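Local coordinates for protein protocadherin-19 isoform 1 (Danio rerio, PDB 5CO1) that mediates calcium-dependent cell adhesion, weakly on its own but robustly and homophilically in complex with the cadherin cdh2, and is essential for early anterior neurulation, at residues A[11-16]-A[101-107]; A[76-82]-A[96-102]; A[158-162]-A[172-177]; A[183-189]-A[203-209]. All coordinates share one frame. Residue numbers count along the deposited sequence, not the author numbering.

Contact 1 of 4, residues A[11-16]-A[101-107]. With CA (calcium ion), chain F; CA (calcium ion), chain E; CA (calcium ion), chain G.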
# COMPACT_ATOMS: atom_id res chain seq x y z
N VAL A 11 -2.33 12.10 16.02
CA VAL A 11 -1.81 13.01 15.01
C VAL A 11 -1.82 12.24 13.73
O VAL A 11 -1.68 11.02 13.74
CB VAL A 11 -0.37 13.50 15.31
CG1 VAL A 11 -0.40 14.67 16.27
CG2 VAL A 11 0.43 12.39 15.94
N ASN A 12 -2.14 12.95 12.65
CA ASN A 12 -2.06 12.40 11.34
C ASN A 12 -0.76 12.80 10.69
O ASN A 12 -0.37 13.97 10.74
CB ASN A 12 -3.23 12.93 10.54
CG ASN A 12 -4.54 12.36 11.02
OD1 ASN A 12 -4.63 11.17 11.31
ND2 ASN A 12 -5.55 13.20 11.12
N VAL A 13 -0.16 11.85 9.98
CA VAL A 13 1.03 12.14 9.25
C VAL A 13 1.05 11.41 7.94
O VAL A 13 0.82 10.23 7.92
CB VAL A 13 2.25 11.73 10.02
CG1 VAL A 13 3.47 11.98 9.17
CG2 VAL A 13 2.34 12.57 11.27
N LEU A 14 1.42 12.11 6.87
CA LEU A 14 1.45 11.55 5.54
C LEU A 14 2.50 10.45 5.50
O LEU A 14 3.57 10.63 6.08
CB LEU A 14 1.83 12.61 4.50
CG LEU A 14 0.59 13.19 3.92
CD1 LEU A 14 0.90 14.27 2.92
CD2 LEU A 14 -0.15 12.04 3.27
N GLU A 15 2.24 9.37 4.79
CA GLU A 15 3.33 8.46 4.52
C GLU A 15 4.30 9.14 3.60
O GLU A 15 3.93 10.08 2.91
CB GLU A 15 2.87 7.11 3.95
CG GLU A 15 2.38 7.11 2.52
CD GLU A 15 2.07 5.71 2.05
OE1 GLU A 15 2.90 4.80 2.31
OE2 GLU A 15 0.97 5.50 1.50
N ASN A 16 5.56 8.78 3.80
CA ASN A 16 6.70 9.25 3.00
C ASN A 16 7.05 10.68 3.35
O ASN A 16 7.79 11.34 2.63
CB ASN A 16 6.43 9.08 1.51
CG ASN A 16 6.18 7.61 1.12
OD1 ASN A 16 6.66 6.67 1.75
ND2 ASN A 16 5.39 7.42 0.05
N ASN A 101 -1.17 8.17 13.30
CA ASN A 101 -1.80 7.66 12.07
C ASN A 101 -1.03 8.05 10.83
O ASN A 101 -0.96 9.25 10.43
CB ASN A 101 -3.18 8.28 11.88
CG ASN A 101 -4.26 7.40 12.35
OD1 ASN A 101 -4.65 6.48 11.63
ND2 ASN A 101 -4.58 7.51 13.64
N VAL A 102 -0.59 7.03 10.14
CA VAL A 102 0.14 7.20 8.96
C VAL A 102 -0.83 7.11 7.84
O VAL A 102 -1.42 6.08 7.62
CB VAL A 102 1.18 6.11 8.81
CG1 VAL A 102 1.91 6.27 7.50
CG2 VAL A 102 2.14 6.22 9.96
N ILE A 103 -0.93 8.18 7.07
CA ILE A 103 -2.00 8.30 6.12
C ILE A 103 -1.57 7.86 4.74
O ILE A 103 -0.48 8.15 4.29
CB ILE A 103 -2.64 9.69 6.23
CG1 ILE A 103 -3.49 9.65 7.49
CG2 ILE A 103 -3.59 9.98 5.06
CD1 ILE A 103 -3.56 10.95 8.18
N ASP A 104 -2.37 6.98 4.16
CA ASP A 104 -2.00 6.31 2.93
C ASP A 104 -2.13 7.28 1.76
O ASP A 104 -3.08 8.08 1.70
CB ASP A 104 -2.89 5.10 2.70
CG ASP A 104 -2.81 4.58 1.29
OD1 ASP A 104 -1.71 4.14 0.89
OD2 ASP A 104 -3.87 4.55 0.61
N ILE A 105 -1.07 7.30 0.95
CA ILE A 105 -1.11 7.85 -0.39
C ILE A 105 -0.90 6.82 -1.49
O ILE A 105 -0.50 5.69 -1.25
CB ILE A 105 -0.07 8.96 -0.57
CG1 ILE A 105 1.33 8.42 -0.29
CG2 ILE A 105 -0.38 10.14 0.35
CD1 ILE A 105 2.34 8.80 -1.33
N ASN A 106 -1.26 7.22 -2.71
CA ASN A 106 -1.11 6.36 -3.85
C ASN A 106 0.34 6.27 -4.34
O ASN A 106 0.71 6.84 -5.33
CB ASN A 106 -1.98 6.81 -4.97
CG ASN A 106 -2.35 5.67 -5.89
OD1 ASN A 106 -2.19 4.51 -5.55
ND2 ASN A 106 -2.88 5.99 -7.04
N ASP A 107 1.16 5.50 -3.65
CA ASP A 107 2.51 5.26 -4.08
C ASP A 107 2.70 3.82 -4.62
O ASP A 107 3.80 3.33 -4.63
CB ASP A 107 3.49 5.56 -2.93
CG ASP A 107 3.19 4.75 -1.66
OD1 ASP A 107 2.04 4.30 -1.47
OD2 ASP A 107 4.10 4.63 -0.81
CA CA F . 0.32 3.98 -0.08
CA CA E . 4.11 3.26 0.84
CA CA G . -2.46 2.31 -6.05
O HOH W 1 4.85 1.47 -0.56
O HOH W 2 6.18 3.86 1.51

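Contact 2 of 4, residues A[76-82]-A[96-102]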
# COMPACT_ATOMS: atom_id res chain seq x y z
N HIS A 76 0.32 1.01 9.65
CA HIS A 76 -0.71 2.06 9.62
C HIS A 76 -0.55 3.03 10.77
O HIS A 76 -0.81 4.20 10.63
CB HIS A 76 -2.12 1.45 9.79
CG HIS A 76 -2.56 0.54 8.69
ND1 HIS A 76 -1.72 0.10 7.68
CD2 HIS A 76 -3.75 -0.08 8.47
CE1 HIS A 76 -2.38 -0.69 6.86
NE2 HIS A 76 -3.61 -0.82 7.32
N ILE A 77 -0.35 2.50 11.97
CA ILE A 77 -0.63 3.22 13.20
C ILE A 77 0.46 2.94 14.20
O ILE A 77 0.89 1.82 14.34
CB ILE A 77 -1.97 2.79 13.80
CG1 ILE A 77 -2.16 3.46 15.17
CG2 ILE A 77 -2.02 1.28 13.98
CD1 ILE A 77 -3.61 3.51 15.63
N HIS A 78 0.99 3.99 14.82
CA HIS A 78 2.09 3.86 15.79
C HIS A 78 1.61 4.35 17.16
O HIS A 78 0.95 5.39 17.26
CB HIS A 78 3.31 4.66 15.35
CG HIS A 78 3.94 4.17 14.09
ND1 HIS A 78 5.10 3.41 14.08
CD2 HIS A 78 3.63 4.38 12.79
CE1 HIS A 78 5.45 3.16 12.83
NE2 HIS A 78 4.58 3.74 12.03
N GLU A 79 1.90 3.56 18.20
CA GLU A 79 1.64 3.97 19.58
C GLU A 79 2.99 4.21 20.22
O GLU A 79 3.90 3.40 20.10
CB GLU A 79 0.88 2.87 20.35
CG GLU A 79 -0.28 3.34 21.23
CD GLU A 79 -1.21 2.20 21.64
OE1 GLU A 79 -2.32 2.08 21.06
OE2 GLU A 79 -0.82 1.38 22.51
N ILE A 80 3.15 5.40 20.79
CA ILE A 80 4.38 5.77 21.48
C ILE A 80 4.00 6.17 22.89
O ILE A 80 2.94 6.75 23.09
CB ILE A 80 5.10 6.94 20.78
CG1 ILE A 80 5.09 6.77 19.26
CG2 ILE A 80 6.55 7.03 21.25
CD1 ILE A 80 5.18 8.09 18.52
N ASP A 81 4.82 5.79 23.85
CA ASP A 81 4.62 6.20 25.21
C ASP A 81 5.69 7.18 25.58
O ASP A 81 6.87 6.92 25.40
CB ASP A 81 4.65 5.01 26.16
CG ASP A 81 3.58 3.98 25.82
OD1 ASP A 81 2.39 4.22 26.18
OD2 ASP A 81 3.92 2.94 25.20
N VAL A 82 5.28 8.36 26.02
CA VAL A 82 6.21 9.41 26.28
C VAL A 82 6.19 9.75 27.76
O VAL A 82 5.12 9.81 28.36
CB VAL A 82 5.87 10.64 25.43
CG1 VAL A 82 7.02 11.63 25.46
CG2 VAL A 82 5.61 10.23 24.00
N CYS A 96 2.33 10.20 28.81
CA CYS A 96 1.21 10.29 27.89
C CYS A 96 1.39 9.28 26.79
O CYS A 96 2.43 8.62 26.68
CB CYS A 96 1.11 11.70 27.28
SG CYS A 96 2.50 12.20 26.22
N LYS A 97 0.36 9.15 25.97
CA LYS A 97 0.41 8.29 24.83
C LYS A 97 0.32 9.18 23.59
O LYS A 97 -0.42 10.17 23.58
CB LYS A 97 -0.76 7.31 24.89
CG LYS A 97 -0.76 6.25 23.80
CD LYS A 97 -1.87 5.21 23.99
CE LYS A 97 -1.82 4.52 25.35
NZ LYS A 97 -0.48 3.94 25.67
N VAL A 98 1.14 8.89 22.59
CA VAL A 98 1.03 9.57 21.29
C VAL A 98 0.77 8.55 20.19
O VAL A 98 1.58 7.65 19.97
CB VAL A 98 2.29 10.36 20.95
CG1 VAL A 98 2.09 11.12 19.66
CG2 VAL A 98 2.62 11.32 22.08
N ILE A 99 -0.41 8.66 19.58
CA ILE A 99 -0.81 7.79 18.51
C ILE A 99 -0.62 8.50 17.16
O ILE A 99 -1.18 9.55 16.91
CB ILE A 99 -2.26 7.38 18.67
CG1 ILE A 99 -2.44 6.53 19.92
CG2 ILE A 99 -2.75 6.58 17.46
CD1 ILE A 99 -3.83 6.68 20.53
N VAL A 100 0.24 7.92 16.32
CA VAL A 100 0.51 8.46 15.00
C VAL A 100 -0.14 7.61 13.91
O VAL A 100 0.23 6.45 13.73
CB VAL A 100 2.02 8.52 14.76
CG1 VAL A 100 2.32 8.79 13.30
CG2 VAL A 100 2.61 9.61 15.64
N ASN A 101 -1.17 8.17 13.30
CA ASN A 101 -1.80 7.66 12.07
C ASN A 101 -1.03 8.05 10.83
O ASN A 101 -0.96 9.25 10.43
CB ASN A 101 -3.18 8.28 11.88
CG ASN A 101 -4.26 7.40 12.35
OD1 ASN A 101 -4.65 6.48 11.63
ND2 ASN A 101 -4.58 7.51 13.64
N VAL A 102 -0.59 7.03 10.14
CA VAL A 102 0.14 7.20 8.96
C VAL A 102 -0.83 7.11 7.84
O VAL A 102 -1.42 6.08 7.62
CB VAL A 102 1.18 6.11 8.81
CG1 VAL A 102 1.91 6.27 7.50
CG2 VAL A 102 2.14 6.22 9.96

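Contact 3 of 4, residues A[158-162]-A[172-177]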
# COMPACT_ATOMS: atom_id res chain seq x y z
N VAL A 158 -9.13 -8.36 -30.85
CA VAL A 158 -8.60 -9.72 -30.81
C VAL A 158 -9.76 -10.61 -30.36
O VAL A 158 -10.75 -10.14 -29.80
CB VAL A 158 -7.40 -9.89 -29.83
CG1 VAL A 158 -6.11 -9.34 -30.43
CG2 VAL A 158 -7.68 -9.27 -28.46
N PRO A 159 -9.65 -11.90 -30.63
CA PRO A 159 -10.79 -12.76 -30.48
C PRO A 159 -10.89 -13.30 -29.06
O PRO A 159 -11.38 -14.42 -28.85
CB PRO A 159 -10.47 -13.87 -31.45
CG PRO A 159 -8.98 -14.01 -31.35
CD PRO A 159 -8.45 -12.64 -31.06
N PHE A 160 -10.41 -12.52 -28.10
CA PHE A 160 -10.64 -12.81 -26.69
C PHE A 160 -11.38 -11.64 -26.05
O PHE A 160 -11.61 -10.62 -26.70
CB PHE A 160 -9.32 -13.06 -25.98
CG PHE A 160 -8.40 -13.99 -26.71
CD1 PHE A 160 -7.52 -13.50 -27.65
CD2 PHE A 160 -8.45 -15.35 -26.50
CE1 PHE A 160 -6.66 -14.36 -28.32
CE2 PHE A 160 -7.60 -16.21 -27.16
CZ PHE A 160 -6.70 -15.71 -28.07
N ARG A 161 -11.78 -11.81 -24.80
CA ARG A 161 -12.27 -10.71 -23.99
C ARG A 161 -12.07 -11.00 -22.51
O ARG A 161 -11.89 -12.14 -22.13
CB ARG A 161 -13.73 -10.45 -24.30
CG ARG A 161 -14.61 -11.67 -24.14
CD ARG A 161 -16.07 -11.27 -24.14
NE ARG A 161 -16.45 -10.64 -22.88
CZ ARG A 161 -17.68 -10.20 -22.60
NH1 ARG A 161 -18.64 -10.29 -23.50
NH2 ARG A 161 -17.93 -9.66 -21.41
N LEU A 162 -12.01 -9.95 -21.70
CA LEU A 162 -11.97 -10.12 -20.25
C LEU A 162 -13.39 -10.03 -19.72
O LEU A 162 -14.19 -9.24 -20.22
CB LEU A 162 -11.16 -9.01 -19.59
CG LEU A 162 -9.64 -9.14 -19.48
CD1 LEU A 162 -9.10 -7.97 -18.65
CD2 LEU A 162 -9.24 -10.45 -18.85
N LEU A 172 -11.63 -14.92 -21.75
CA LEU A 172 -12.42 -15.84 -22.59
C LEU A 172 -11.96 -15.85 -24.04
O LEU A 172 -11.15 -15.04 -24.44
CB LEU A 172 -13.89 -15.45 -22.57
CG LEU A 172 -14.48 -15.17 -21.20
CD1 LEU A 172 -15.98 -14.95 -21.31
CD2 LEU A 172 -14.17 -16.31 -20.24
N VAL A 173 -12.59 -16.69 -24.86
CA VAL A 173 -12.58 -16.49 -26.31
C VAL A 173 -13.85 -15.74 -26.75
O VAL A 173 -14.92 -15.90 -26.15
CB VAL A 173 -12.40 -17.81 -27.08
CG1 VAL A 173 -11.48 -18.77 -26.32
CG2 VAL A 173 -13.74 -18.46 -27.36
N ASP A 174 -13.68 -14.83 -27.71
CA ASP A 174 -14.75 -13.93 -28.15
C ASP A 174 -14.90 -14.04 -29.66
O ASP A 174 -15.60 -13.24 -30.28
CB ASP A 174 -14.43 -12.47 -27.78
CG ASP A 174 -15.62 -11.51 -27.98
OD1 ASP A 174 -16.76 -11.88 -27.61
OD2 ASP A 174 -15.41 -10.34 -28.45
N GLY A 175 -14.23 -15.03 -30.25
CA GLY A 175 -14.12 -15.13 -31.69
C GLY A 175 -13.86 -16.55 -32.14
O GLY A 175 -13.27 -17.35 -31.40
N ARG A 176 -14.34 -16.88 -33.33
CA ARG A 176 -13.79 -17.99 -34.10
C ARG A 176 -12.26 -17.91 -34.08
O ARG A 176 -11.68 -16.89 -34.45
CB ARG A 176 -14.32 -17.93 -35.54
CG ARG A 176 -13.96 -19.15 -36.39
CD ARG A 176 -15.18 -19.78 -37.06
NE ARG A 176 -16.10 -20.34 -36.07
CZ ARG A 176 -16.94 -21.35 -36.29
NH1 ARG A 176 -16.99 -21.94 -37.48
NH2 ARG A 176 -17.75 -21.77 -35.32
N LEU A 177 -11.64 -18.97 -33.58
CA LEU A 177 -10.20 -19.16 -33.71
C LEU A 177 -9.94 -20.28 -34.70
O LEU A 177 -10.73 -21.22 -34.79
CB LEU A 177 -9.61 -19.56 -32.37
CG LEU A 177 -9.72 -18.49 -31.28
CD1 LEU A 177 -9.98 -19.09 -29.91
CD2 LEU A 177 -8.43 -17.69 -31.28

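Contact 4 of 4, residues A[183-189]-A[203-209]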
# COMPACT_ATOMS: atom_id res chain seq x y z
N ASP A 183 -1.85 -17.97 -35.17
CA ASP A 183 -1.18 -19.00 -34.38
C ASP A 183 -0.87 -18.52 -32.94
O ASP A 183 -1.36 -19.09 -31.96
CB ASP A 183 0.11 -19.38 -35.11
CG ASP A 183 1.14 -20.01 -34.20
OD1 ASP A 183 0.81 -21.00 -33.51
OD2 ASP A 183 2.31 -19.56 -34.26
N MET A 184 0.01 -17.52 -32.86
CA MET A 184 0.33 -16.80 -31.62
C MET A 184 -0.59 -15.59 -31.49
O MET A 184 -1.08 -15.06 -32.49
CB MET A 184 1.79 -16.31 -31.66
CG MET A 184 2.50 -16.24 -30.31
SD MET A 184 2.73 -17.85 -29.50
CE MET A 184 4.14 -17.54 -28.43
N TYR A 185 -0.80 -15.13 -30.27
CA TYR A 185 -1.26 -13.77 -30.03
C TYR A 185 -0.38 -13.03 -29.02
O TYR A 185 0.24 -13.64 -28.14
CB TYR A 185 -2.69 -13.79 -29.54
CG TYR A 185 -3.69 -14.12 -30.61
CD1 TYR A 185 -4.04 -15.43 -30.87
CD2 TYR A 185 -4.33 -13.12 -31.33
CE1 TYR A 185 -5.00 -15.74 -31.83
CE2 TYR A 185 -5.29 -13.41 -32.28
CZ TYR A 185 -5.62 -14.72 -32.53
OH TYR A 185 -6.56 -15.01 -33.50
N ASN A 186 -0.30 -11.71 -29.17
CA ASN A 186 0.14 -10.86 -28.08
C ASN A 186 -0.97 -9.97 -27.51
O ASN A 186 -1.46 -9.04 -28.15
CB ASN A 186 1.37 -10.05 -28.47
CG ASN A 186 2.50 -10.25 -27.48
OD1 ASN A 186 3.30 -11.18 -27.63
ND2 ASN A 186 2.48 -9.48 -26.39
N LEU A 187 -1.36 -10.30 -26.29
CA LEU A 187 -2.39 -9.57 -25.56
C LEU A 187 -1.78 -8.59 -24.58
O LEU A 187 -0.82 -8.92 -23.85
CB LEU A 187 -3.24 -10.55 -24.76
CG LEU A 187 -4.01 -11.60 -25.55
CD1 LEU A 187 -5.10 -12.16 -24.65
CD2 LEU A 187 -4.62 -11.03 -26.83
N THR A 188 -2.43 -7.45 -24.44
CA THR A 188 -2.01 -6.48 -23.44
C THR A 188 -3.16 -6.22 -22.50
O THR A 188 -4.26 -5.84 -22.92
CB THR A 188 -1.57 -5.15 -24.08
OG1 THR A 188 -2.64 -4.64 -24.88
CG2 THR A 188 -0.34 -5.34 -24.96
N ILE A 189 -2.90 -6.36 -21.22
CA ILE A 189 -3.83 -5.86 -20.22
C ILE A 189 -3.35 -4.54 -19.63
O ILE A 189 -2.26 -4.47 -19.08
CB ILE A 189 -4.01 -6.88 -19.11
CG1 ILE A 189 -4.24 -8.25 -19.77
CG2 ILE A 189 -5.12 -6.40 -18.18
CD1 ILE A 189 -5.11 -9.23 -19.02
N LYS A 203 0.56 -5.26 -18.62
CA LYS A 203 1.22 -6.55 -18.76
C LYS A 203 0.91 -7.09 -20.14
O LYS A 203 -0.25 -7.15 -20.55
CB LYS A 203 0.71 -7.54 -17.71
CG LYS A 203 1.31 -8.93 -17.82
CD LYS A 203 1.36 -9.63 -16.47
CE LYS A 203 1.14 -11.13 -16.58
NZ LYS A 203 2.33 -11.84 -17.12
N SER A 204 1.96 -7.34 -20.90
CA SER A 204 1.85 -7.99 -22.21
C SER A 204 2.23 -9.45 -22.09
O SER A 204 3.24 -9.78 -21.47
CB SER A 204 2.77 -7.32 -23.21
OG SER A 204 2.16 -6.15 -23.70
N PHE A 205 1.40 -10.32 -22.66
CA PHE A 205 1.60 -11.75 -22.51
C PHE A 205 1.04 -12.54 -23.69
O PHE A 205 0.05 -12.15 -24.32
CB PHE A 205 0.95 -12.25 -21.22
CG PHE A 205 -0.54 -12.26 -21.27
CD1 PHE A 205 -1.26 -11.09 -21.16
CD2 PHE A 205 -1.23 -13.44 -21.48
CE1 PHE A 205 -2.64 -11.09 -21.23
CE2 PHE A 205 -2.60 -13.45 -21.56
CZ PHE A 205 -3.32 -12.27 -21.43
N ALA A 206 1.68 -13.68 -23.94
CA ALA A 206 1.46 -14.45 -25.15
C ALA A 206 0.37 -15.49 -24.95
O ALA A 206 0.26 -16.12 -23.89
CB ALA A 206 2.76 -15.11 -25.59
N VAL A 207 -0.45 -15.67 -25.98
CA VAL A 207 -1.33 -16.83 -26.08
C VAL A 207 -0.94 -17.63 -27.31
O VAL A 207 -1.01 -17.11 -28.42
CB VAL A 207 -2.78 -16.36 -26.22
CG1 VAL A 207 -3.67 -17.49 -26.70
CG2 VAL A 207 -3.26 -15.81 -24.90
N LYS A 208 -0.50 -18.87 -27.12
CA LYS A 208 -0.29 -19.78 -28.26
C LYS A 208 -1.50 -20.70 -28.47
O LYS A 208 -2.03 -21.25 -27.51
CB LYS A 208 1.04 -20.55 -28.12
CG LYS A 208 1.00 -21.88 -27.38
CD LYS A 208 1.98 -22.89 -27.98
CE LYS A 208 3.43 -22.44 -27.87
NZ LYS A 208 4.39 -23.53 -28.24
N VAL A 209 -1.99 -20.75 -29.70
CA VAL A 209 -3.16 -21.57 -30.03
C VAL A 209 -2.75 -22.98 -30.49
O VAL A 209 -1.66 -23.17 -31.05
CB VAL A 209 -4.04 -20.90 -31.11
CG1 VAL A 209 -5.29 -21.72 -31.40
CG2 VAL A 209 -4.43 -19.50 -30.67

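Contact 1 of 4, residues A[11-16]-A[101-107]
Strands 11-14 and 101-103 run parallel, with axes 4.6 Å apart and a 34° angle between their directions. Four backbone hydrogen bonds join them, the first from N101 N to V11 O (2.9 Å), the last from E15 N to I103 O (3.0 Å). V13 and V102 lie on the buried face. L14 and I103 lie on the other face, where L14 CD2 packs on I105 CG2 at 3.5 Å. Beyond the strands E15 takes over, and its OE2 accepts a hydrogen bond from I105 N (2.8 Å). The same OE2 binds one calcium ion at 2.3 Å, and D104 OD1, I105 O and D107 OD1 each bind that ion at 2.2 Å. D104 also has N147 as a polar partner. E15 OE1 (2.5 Å) and D107 OD2 (2.1 Å) hold a second ion with two waters. N16 ND2 donates to D107 OD2 at 3.2 Å. E73 helps bind both ions, D71 the second and D143 the first. N106 OD1 binds a third calcium at 2.3 Å. This is the calcium-filled linker between two cadherin repeats. E15 OE2 lies 3.1 Å from D104 OD1; the shared calcium offsets their repulsion, consistent with the calcium-dependent rigidity of cadherin linkers.

Contact 2 of 4, residues A[76-82]-A[96-102]
V98, V100, I80 and V82 form the apolar centre of this beta hairpin of cadherin repeat EC3. V82 CG2 meets V98 CG2 at 3.7 Å, and I80 CD1 meets V100 CG2 at 4.1 Å. V82 CB packs on C96 SG at 3.8 Å. These residues face the interior of the Greek-key sandwich, where F55 and I57 of strand 55-57 lie against them. H78 is on the same face. Its ring meets F55 edge-to-face, its ND1 bonds to T51, and its CD2 touches V102 CG2 at 3.7 Å. The antiparallel backbones, at 163°, are joined by hydrogen bonds in both directions at H78–V100, I80–V98 and V82–C96. The other face carries I77, E79, D81, K97, I99 and N101. I77 CD1 rests on I99 CG2 at 3.7 Å. At the polar edge the aliphatic part of K97 lies along E79, with K97 CD 3.7 Å from E79 CG. The K97 amine reaches its cross-strand partner: K97 NZ forms a salt bridge with D81 OD1 at 2.9 Å.

Contact 3 of 4, residues A[158-162]-A[172-177]
P159 lays its ring against L177, with P159 CG 3.7 Å from L177 CD2. The F160 ring reaches the same methyl, with F160 CZ 4.1 Å from L177 CD2. F160 also meets Y185 edge-to-face and touches L187, so it lies between the two sheets of cadherin repeat EC4. The segments are the open end of the beta hairpin formed by strands 160-165 and 168-173. R161 and L172 are an antiparallel hydrogen-bonded pair. L172 N donates to R161 O at 2.8 Å, while the return bond from R161 N to L172 O is weak at 3.3 Å. F160 and V173 form the next, non-hydrogen-bonded pair, with their side chains diverging. P159 O then accepts a short bond from D174 N, 2.6 Å long. A side chain on G175 would clash with the proline ring. P159 has no amide hydrogen and D174 turns its carbonyl away, so the pairing ends with a single bond to the P159 carbonyl, and apolar packing on L177 continues beyond it.

Contact 4 of 4, residues A[183-189]-A[203-209]
F205 has the most surface buried here, followed by L187 and V207. F205 and L187 form a hydrogen-bonded pair of an antiparallel beta hairpin. L187 N donates to F205 O at 3.0 Å, and F205 N to L187 O at 2.9 Å. L187 CB lies over the F205 ring face in a CH-pi contact, 4.0 Å from its centroid. I189 CG1 meets the edge of that ring, 3.6 Å from F205 CE1. L187 CD1 packs on V207 CG2 at 4.1 Å. V207 pairs with Y185 by two more bonds, Y185 N to V207 O at 2.7 Å and V207 N to Y185 O at 3.0 Å. I189 and K203 form a third such pair, and V209 N bonds to D183 O at 2.9 Å. The opposite face carries M184, N186, T188, S204, A206 and K208. Strand 123-125 flanks 200-210, and strand 150-155 flanks 184-193. The buried face looks across the cadherin sandwich at the other sheet: F205 touches L114 of strand 111-115, and Y185 meets F160 edge-to-face.

Overall arrangement
Contacts 1 and 2 share strand 94-103, which pairs in parallel with 8-14 on one side and antiparallel with 77-86 on the other. They touch through V11, which packs on V100. Contacts 3 and 4 belong to EC4, with centres about 12 Å apart, and meet across its two sheets through F160 and Y185. All four contacts are partly buried. Contacts 2 and 4 are equivalent hairpins of EC3 and EC4, each with one mainly apolar face in the sandwich interior and a more open outer face; contact 2 adds a salt bridge there. Contact 3 is shorter and less regular. Contact 1, at the linker, alone binds calcium. The centres of contacts 2 and 3 are about 53 Å apart, consistent with repeats placed end to end.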